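Local coordinates for BREX protein BrxA (PDB 3BHW), which is probably part of a type 1 BREX system, which protects the bacterium against double-stranded DNA phage by blocking phage DNA replication, at residues Q112-R122 with T169-I177. Residues are numbered along the deposited sequence; the frame is centred on the assembly and turned at random.
Sequences QFRMFRPDLPR and TYRLKSVRI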
ATOM      1  N   GLN A 112      -5.398   3.151  18.193  1.00 19.18           N
ATOM      2  CA  GLN A 112      -5.773   4.572  18.255  1.00 20.44           C
ATOM      3  C   GLN A 112      -7.275   4.756  18.122  1.00 20.82           C
ATOM      4  O   GLN A 112      -7.811   5.679  18.684  1.00 21.83           O
ATOM      5  CB  GLN A 112      -5.080   5.415  17.168  1.00 21.33           C
ATOM      6  CG  GLN A 112      -3.620   5.645  17.414  1.00 22.41           C
ATOM      7  CD  GLN A 112      -3.358   6.334  18.755  1.00 22.69           C
ATOM      8  OE1 GLN A 112      -3.210   5.666  19.793  1.00 24.83           O
ATOM      9  NE2 GLN A 112      -3.342   7.651  18.750  1.00 22.76           N
ATOM     10  N   PHE A 113      -7.932   3.917  17.338  1.00 20.76           N
ATOM     11  CA  PHE A 113      -9.380   4.026  17.133  1.00 22.03           C
ATOM     12  C   PHE A 113     -10.131   3.690  18.423  1.00 22.96           C
ATOM     13  O   PHE A 113     -11.374   3.669  18.459  1.00 25.63           O
ATOM     14  CB  PHE A 113      -9.842   3.153  15.967  1.00 22.69           C
ATOM     15  CG  PHE A 113      -9.706   3.818  14.611  1.00 21.37           C
ATOM     16  CD1 PHE A 113     -10.668   4.711  14.184  1.00 21.89           C
ATOM     17  CD2 PHE A 113      -8.609   3.569  13.783  1.00 19.25           C
ATOM     18  CE1 PHE A 113     -10.590   5.346  12.983  1.00 20.52           C
ATOM     19  CE2 PHE A 113      -8.524   4.187  12.546  1.00 20.59           C
ATOM     20  CZ  PHE A 113      -9.514   5.087  12.139  1.00 22.31           C
ATOM     21  N   ARG A 114      -9.382   3.411  19.487  1.00 22.99           N
ATOM     22  CA  ARG A 114     -10.039   3.313  20.759  1.00 22.96           C
ATOM     23  C   ARG A 114     -10.211   4.666  21.446  1.00 23.56           C
ATOM     24  O   ARG A 114     -11.083   4.820  22.267  1.00 23.02           O
ATOM     25  CB  ARG A 114      -9.395   2.312  21.660  1.00 22.41           C
ATOM     26  CG  ARG A 114     -10.457   1.659  22.450  1.00 20.63           C
ATOM     27  CD  ARG A 114      -9.851   0.601  23.264  1.00 22.93           C
ATOM     28  NE  ARG A 114     -10.596   0.490  24.486  1.00 19.88           N
ATOM     29  CZ  ARG A 114     -10.270  -0.340  25.454  1.00 18.51           C
ATOM     30  NH1 ARG A 114     -10.996  -0.403  26.541  1.00 20.40           N
ATOM     31  NH2 ARG A 114      -9.153  -1.082  25.355  1.00 15.90           N
ATOM     32  N   MET A 115      -9.353   5.626  21.136  1.00 23.79           N
ATOM     33  CA  MET A 115      -9.531   6.977  21.698  1.00 24.99           C
ATOM     34  C   MET A 115     -10.869   7.572  21.300  1.00 26.68           C
ATOM     35  O   MET A 115     -11.546   7.093  20.364  1.00 27.79           O
ATOM     36  CB  MET A 115      -8.477   7.932  21.121  1.00 25.83           C
ATOM     37  CG  MET A 115      -7.068   7.889  21.630  1.00 25.84           C
ATOM     38  SD  MET A 115      -6.171   8.768  20.326  1.00 22.44           S
ATOM     39  CE  MET A 115      -6.346  10.454  20.790  1.00 21.76           C
ATOM     40  N   PHE A 116     -11.256   8.631  22.000  1.00 27.17           N
ATOM     41  CA  PHE A 116     -12.268   9.569  21.530  0.50 26.95           C
ATOM     42  C   PHE A 116     -11.555  10.541  20.598  1.00 27.47           C
ATOM     43  O   PHE A 116     -10.538  11.097  21.005  1.00 27.17           O
ATOM     44  CB  PHE A 116     -12.850  10.319  22.730  0.50 26.77           C
ATOM     45  CG  PHE A 116     -13.721  11.503  22.364  0.50 26.12           C
ATOM     46  CD1 PHE A 116     -14.927  11.328  21.694  0.50 27.02           C
ATOM     47  CD2 PHE A 116     -13.342  12.791  22.731  0.50 25.58           C
ATOM     48  CE1 PHE A 116     -15.734  12.418  21.377  0.50 26.42           C
ATOM     49  CE2 PHE A 116     -14.141  13.883  22.426  0.50 26.31           C
ATOM     50  CZ  PHE A 116     -15.340  13.697  21.743  0.50 26.58           C
ATOM     51  N   ARG A 117     -12.085  10.769  19.405  1.00 26.64           N
ATOM     52  CA  ARG A 117     -11.389  11.565  18.392  1.00 26.10           C
ATOM     53  C   ARG A 117      -9.993  10.998  18.206  1.00 24.95           C
ATOM     54  O   ARG A 117      -9.019  11.614  18.631  1.00 25.84           O
ATOM     55  CB  ARG A 117     -11.283  13.033  18.806  1.00 26.24           C
ATOM     56  CG  ARG A 117     -12.589  13.632  19.273  1.00 28.77           C
ATOM     57  CD  ARG A 117     -13.128  14.631  18.314  1.00 32.51           C
ATOM     58  NE  ARG A 117     -14.077  15.424  19.073  1.00 36.76           N
ATOM     59  CZ  ARG A 117     -14.987  16.242  18.569  1.00 36.62           C
ATOM     60  NH1 ARG A 117     -15.796  16.880  19.395  1.00 36.79           N
ATOM     61  NH2 ARG A 117     -15.090  16.418  17.261  1.00 38.91           N
ATOM     62  N   PRO A 118      -9.903   9.797  17.617  1.00 24.84           N
ATOM     63  CA  PRO A 118      -8.614   9.198  17.354  1.00 23.75           C
ATOM     64  C   PRO A 118      -7.755  10.118  16.478  1.00 22.72           C
ATOM     65  O   PRO A 118      -8.268  10.804  15.572  1.00 20.86           O
ATOM     66  CB  PRO A 118      -8.965   7.914  16.613  1.00 24.10           C
ATOM     67  CG  PRO A 118     -10.382   7.625  16.921  1.00 25.34           C
ATOM     68  CD  PRO A 118     -11.026   8.941  17.186  1.00 25.64           C
ATOM     69  N   ASP A 119      -6.462  10.145  16.782  1.00 22.22           N
ATOM     70  CA  ASP A 119      -5.484  10.793  15.927  1.00 21.93           C
ATOM     71  C   ASP A 119      -4.255   9.924  15.713  1.00 21.78           C
ATOM     72  O   ASP A 119      -4.081   8.856  16.363  1.00 20.91           O
ATOM     73  CB  ASP A 119      -5.118  12.181  16.479  1.00 22.16           C
ATOM     74  CG  ASP A 119      -4.515  12.145  17.868  1.00 22.41           C
ATOM     75  OD1 ASP A 119      -3.969  11.125  18.305  1.00 25.94           O
ATOM     76  OD2 ASP A 119      -4.552  13.206  18.531  1.00 26.10           O
ATOM     77  N   LEU A 120      -3.392  10.380  14.802  1.00 20.49           N
ATOM     78  CA  LEU A 120      -2.168   9.649  14.520  1.00 19.95           C
ATOM     79  C   LEU A 120      -1.033  10.638  14.295  1.00 20.98           C
ATOM     80  O   LEU A 120      -0.549  10.792  13.195  1.00 20.79           O
ATOM     81  CB  LEU A 120      -2.389   8.754  13.289  1.00 20.19           C
ATOM     82  CG  LEU A 120      -1.364   7.640  13.030  1.00 19.13           C
ATOM     83  CD1 LEU A 120      -1.484   6.562  14.113  1.00 19.52           C
ATOM     84  CD2 LEU A 120      -1.532   7.018  11.642  1.00 19.58           C
ATOM     85  N   PRO A 121      -0.621  11.355  15.351  1.00 22.10           N
ATOM     86  CA  PRO A 121       0.453  12.317  15.153  1.00 22.61           C
ATOM     87  C   PRO A 121       1.765  11.622  14.812  1.00 22.76           C
ATOM     88  O   PRO A 121       1.930  10.441  15.147  1.00 20.88           O
ATOM     89  CB  PRO A 121       0.517  13.033  16.510  1.00 21.98           C
ATOM     90  CG  PRO A 121      -0.024  12.110  17.451  1.00 23.47           C
ATOM     91  CD  PRO A 121      -1.118  11.389  16.730  1.00 21.61           C
ATOM     92  N   ARG A 122       2.660  12.349  14.136  1.00 23.15           N
ATOM     93  CA  ARG A 122       3.950  11.805  13.684  1.00 24.83           C
ATOM     94  C   ARG A 122       4.828  11.154  14.746  1.00 24.78           C
ATOM     95  O   ARG A 122       5.514  10.185  14.449  1.00 25.56           O
ATOM     96  CB  ARG A 122       4.727  12.837  12.874  1.00 25.61           C
ATOM     97  CG  ARG A 122       4.004  13.237  11.609  1.00 26.52           C
ATOM     98  CD  ARG A 122       4.526  12.499  10.366  1.00 31.40           C
ATOM     99  NE  ARG A 122       3.975  13.088   9.134  1.00 33.54           N
ATOM    100  CZ  ARG A 122       4.608  13.105   7.964  1.00 33.11           C
ATOM    101  NH1 ARG A 122       5.820  12.574   7.861  1.00 31.21           N
ATOM    102  NH2 ARG A 122       4.040  13.661   6.898  1.00 33.62           N
ATOM    103  N   THR A 169      -4.545  18.077  11.657  1.00 30.74           N
ATOM    104  CA  THR A 169      -5.046  17.443  12.880  1.00 30.40           C
ATOM    105  C   THR A 169      -4.451  16.035  13.080  1.00 30.40           C
ATOM    106  O   THR A 169      -4.394  15.513  14.204  1.00 31.54           O
ATOM    107  CB  THR A 169      -6.586  17.306  12.846  1.00 30.13           C
ATOM    108  OG1 THR A 169      -6.979  16.529  11.698  1.00 32.19           O
ATOM    109  CG2 THR A 169      -7.300  18.663  12.798  1.00 30.77           C
ATOM    110  N   TYR A 170      -3.979  15.436  11.992  1.00 29.92           N
ATOM    111  CA  TYR A 170      -3.789  13.970  11.882  1.00 28.39           C
ATOM    112  C   TYR A 170      -4.929  13.160  12.499  1.00 27.46           C
ATOM    113  O   TYR A 170      -4.713  12.051  13.010  1.00 25.26           O
ATOM    114  CB  TYR A 170      -2.437  13.504  12.413  1.00 28.81           C
ATOM    115  CG  TYR A 170      -1.271  14.024  11.616  1.00 29.56           C
ATOM    116  CD1 TYR A 170      -1.168  13.771  10.252  1.00 29.93           C
ATOM    117  CD2 TYR A 170      -0.273  14.774  12.225  1.00 31.57           C
ATOM    118  CE1 TYR A 170      -0.106  14.241   9.519  1.00 29.90           C
ATOM    119  CE2 TYR A 170       0.793  15.254  11.493  1.00 30.13           C
ATOM    120  CZ  TYR A 170       0.863  14.986  10.138  1.00 31.81           C
ATOM    121  OH  TYR A 170       1.929  15.455   9.408  1.00 32.00           O
ATOM    122  N   ARG A 171      -6.137  13.725  12.452  1.00 26.96           N
ATOM    123  CA  ARG A 171      -7.329  13.024  12.909  1.00 26.13           C
ATOM    124  C   ARG A 171      -7.629  11.812  12.041  1.00 25.49           C
ATOM    125  O   ARG A 171      -7.558  11.851  10.816  1.00 25.35           O
ATOM    126  CB  ARG A 171      -8.545  13.947  13.052  1.00 26.58           C
ATOM    127  CG  ARG A 171      -8.588  14.638  14.422  1.00 29.93           C
ATOM    128  CD  ARG A 171      -9.936  14.519  15.117  1.00 34.49           C
ATOM    129  NE  ARG A 171     -10.290  13.107  15.284  1.00 39.15           N
ATOM    130  CZ  ARG A 171     -11.378  12.524  14.782  1.00 41.78           C
ATOM    131  NH1 ARG A 171     -11.560  11.232  14.986  1.00 41.45           N
ATOM    132  NH2 ARG A 171     -12.288  13.227  14.101  1.00 41.24           N
ATOM    133  N   LEU A 172      -8.001  10.734  12.696  1.00 24.76           N
ATOM    134  CA  LEU A 172      -8.296   9.508  11.983  1.00 24.27           C
ATOM    135  C   LEU A 172      -9.788   9.398  11.792  1.00 25.66           C
ATOM    136  O   LEU A 172     -10.553   9.853  12.654  1.00 24.53           O
ATOM    137  CB  LEU A 172      -7.792   8.322  12.800  1.00 24.38           C
ATOM    138  CG  LEU A 172      -6.311   7.925  12.726  1.00 22.68           C
ATOM    139  CD1 LEU A 172      -6.065   6.921  13.831  1.00 20.85           C
ATOM    140  CD2 LEU A 172      -5.963   7.325  11.356  1.00 23.76           C
ATOM    141  N   LYS A 173     -10.204   8.797  10.679  1.00 25.61           N
ATOM    142  CA  LYS A 173     -11.610   8.503  10.425  1.00 26.91           C
ATOM    143  C   LYS A 173     -11.723   7.066   9.996  1.00 27.50           C
ATOM    144  O   LYS A 173     -10.808   6.509   9.380  1.00 26.79           O
ATOM    145  CB  LYS A 173     -12.214   9.401   9.325  1.00 27.27           C
ATOM    146  CG  LYS A 173     -13.752   9.258   9.161  1.00 30.12           C
ATOM    147  CD  LYS A 173     -14.262   9.769   7.769  1.00 29.90           C
ATOM    148  CE  LYS A 173     -15.792  10.087   7.715  1.00 30.55           C
ATOM    149  NZ  LYS A 173     -16.751   8.959   7.289  1.00 33.22           N
ATOM    150  N   SER A 174     -12.862   6.461  10.308  1.00 27.68           N
ATOM    151  CA  SER A 174     -13.090   5.102   9.897  1.00 29.60           C
ATOM    152  C   SER A 174     -13.353   5.118   8.399  1.00 29.82           C
ATOM    153  O   SER A 174     -13.883   6.100   7.856  1.00 30.92           O
ATOM    154  CB  SER A 174     -14.255   4.482  10.663  1.00 30.21           C
ATOM    155  OG  SER A 174     -15.454   5.192  10.426  1.00 33.04           O
ATOM    156  N   VAL A 175     -12.964   4.026   7.748  1.00 29.50           N
ATOM    157  CA  VAL A 175     -13.161   3.853   6.321  1.00 29.36           C
ATOM    158  C   VAL A 175     -13.663   2.433   6.101  1.00 28.35           C
ATOM    159  O   VAL A 175     -13.069   1.473   6.601  1.00 29.49           O
ATOM    160  CB  VAL A 175     -11.858   4.104   5.524  1.00 29.06           C
ATOM    161  CG1 VAL A 175     -11.465   5.583   5.572  1.00 30.64           C
ATOM    162  CG2 VAL A 175     -10.720   3.222   6.029  1.00 30.60           C
ATOM    163  N   ARG A 176     -14.784   2.326   5.389  1.00 27.36           N
ATOM    164  CA  ARG A 176     -15.414   1.053   5.029  1.00 27.12           C
ATOM    165  C   ARG A 176     -14.755   0.515   3.773  1.00 25.75           C
ATOM    166  O   ARG A 176     -14.846   1.137   2.727  1.00 25.10           O
ATOM    167  CB  ARG A 176     -16.932   1.273   4.813  1.00 28.11           C
ATOM    168  CG  ARG A 176     -17.656   0.252   3.915  1.00 31.70           C
ATOM    169  CD  ARG A 176     -18.069  -1.005   4.675  1.00 38.16           C
ATOM    170  NE  ARG A 176     -18.544  -2.133   3.846  1.00 41.85           N
ATOM    171  CZ  ARG A 176     -18.818  -2.114   2.535  1.00 41.75           C
ATOM    172  NH1 ARG A 176     -18.694  -1.008   1.809  1.00 42.65           N
ATOM    173  NH2 ARG A 176     -19.244  -3.226   1.949  1.00 41.73           N
ATOM    174  N   ILE A 177     -14.068  -0.629   3.892  1.00 24.84           N
ATOM    175  CA  ILE A 177     -13.466  -1.273   2.735  1.00 24.40           C
ATOM    176  C   ILE A 177     -14.562  -1.955   1.901  1.00 24.91           C
ATOM    177  O   ILE A 177     -15.445  -2.659   2.440  1.00 25.23           O
ATOM    178  CB  ILE A 177     -12.348  -2.287   3.101  1.00 23.77           C
ATOM    179  CG1 ILE A 177     -11.160  -1.601   3.813  1.00 24.30           C
ATOM    180  CG2 ILE A 177     -11.880  -2.981   1.884  1.00 23.25           C
ATOM    181  CD1 ILE A 177     -10.496  -0.485   2.993  1.00 22.94           C
TER
HETATM  182  O   HOH W   1      -3.161  15.052  16.541  1.00 42.01           O
HETATM  183  O   HOH W   2       2.418  15.711   6.981  1.00 38.88           O
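Tyr170 reaches from Leu120 to Arg122: its CB lies 3.4 Å, and its CG 3.7 Å, from Leu120 O, the hydrogen-bond acceptor for Tyr155 OH of helix 145-161. With CG beside the backbone N (chi1 -65°), the ring runs along Pro121, whose CA is 3.9 Å from CD2. CE2 and CZ then meet CG of Arg122, and OH accepts from Arg122 NE at 3.1 Å, the guanidinium and ring planes standing 61° apart. A water joins the phenol oxygen to Arg122 NH2, while NH1 forms a salt bridge with Asp152, so all three guanidinium nitrogens have a polar partner.

The backbones meet at a single bridge. Leu172 N donates to Pro118 O almost straight (2.9 Å, 179°), and Leu120 N to Tyr170 O. Pro118 O takes a second bond from Arg171 NE (3.1 Å), on the opposite face of its carbonyl plane, because the arginine chain bends at chi2 and chi3; CB of Arg117 covers one face of that guanidinium. Beyond, Leu172 CB packs on Phe113 CZ (3.7 Å) and Leu172 CG on Leu120 CB (4.0 Å), over Val109 of helix 99-112.

Two bonds flanking one pair, without a ladder, identify an isolated antiparallel beta bridge with Asp119 and Arg171 as its non-hydrogen-bonded pair, tying the loop between helices 99-112 and 122-135 to the one preceding helix 179-187 in an all-helical fold.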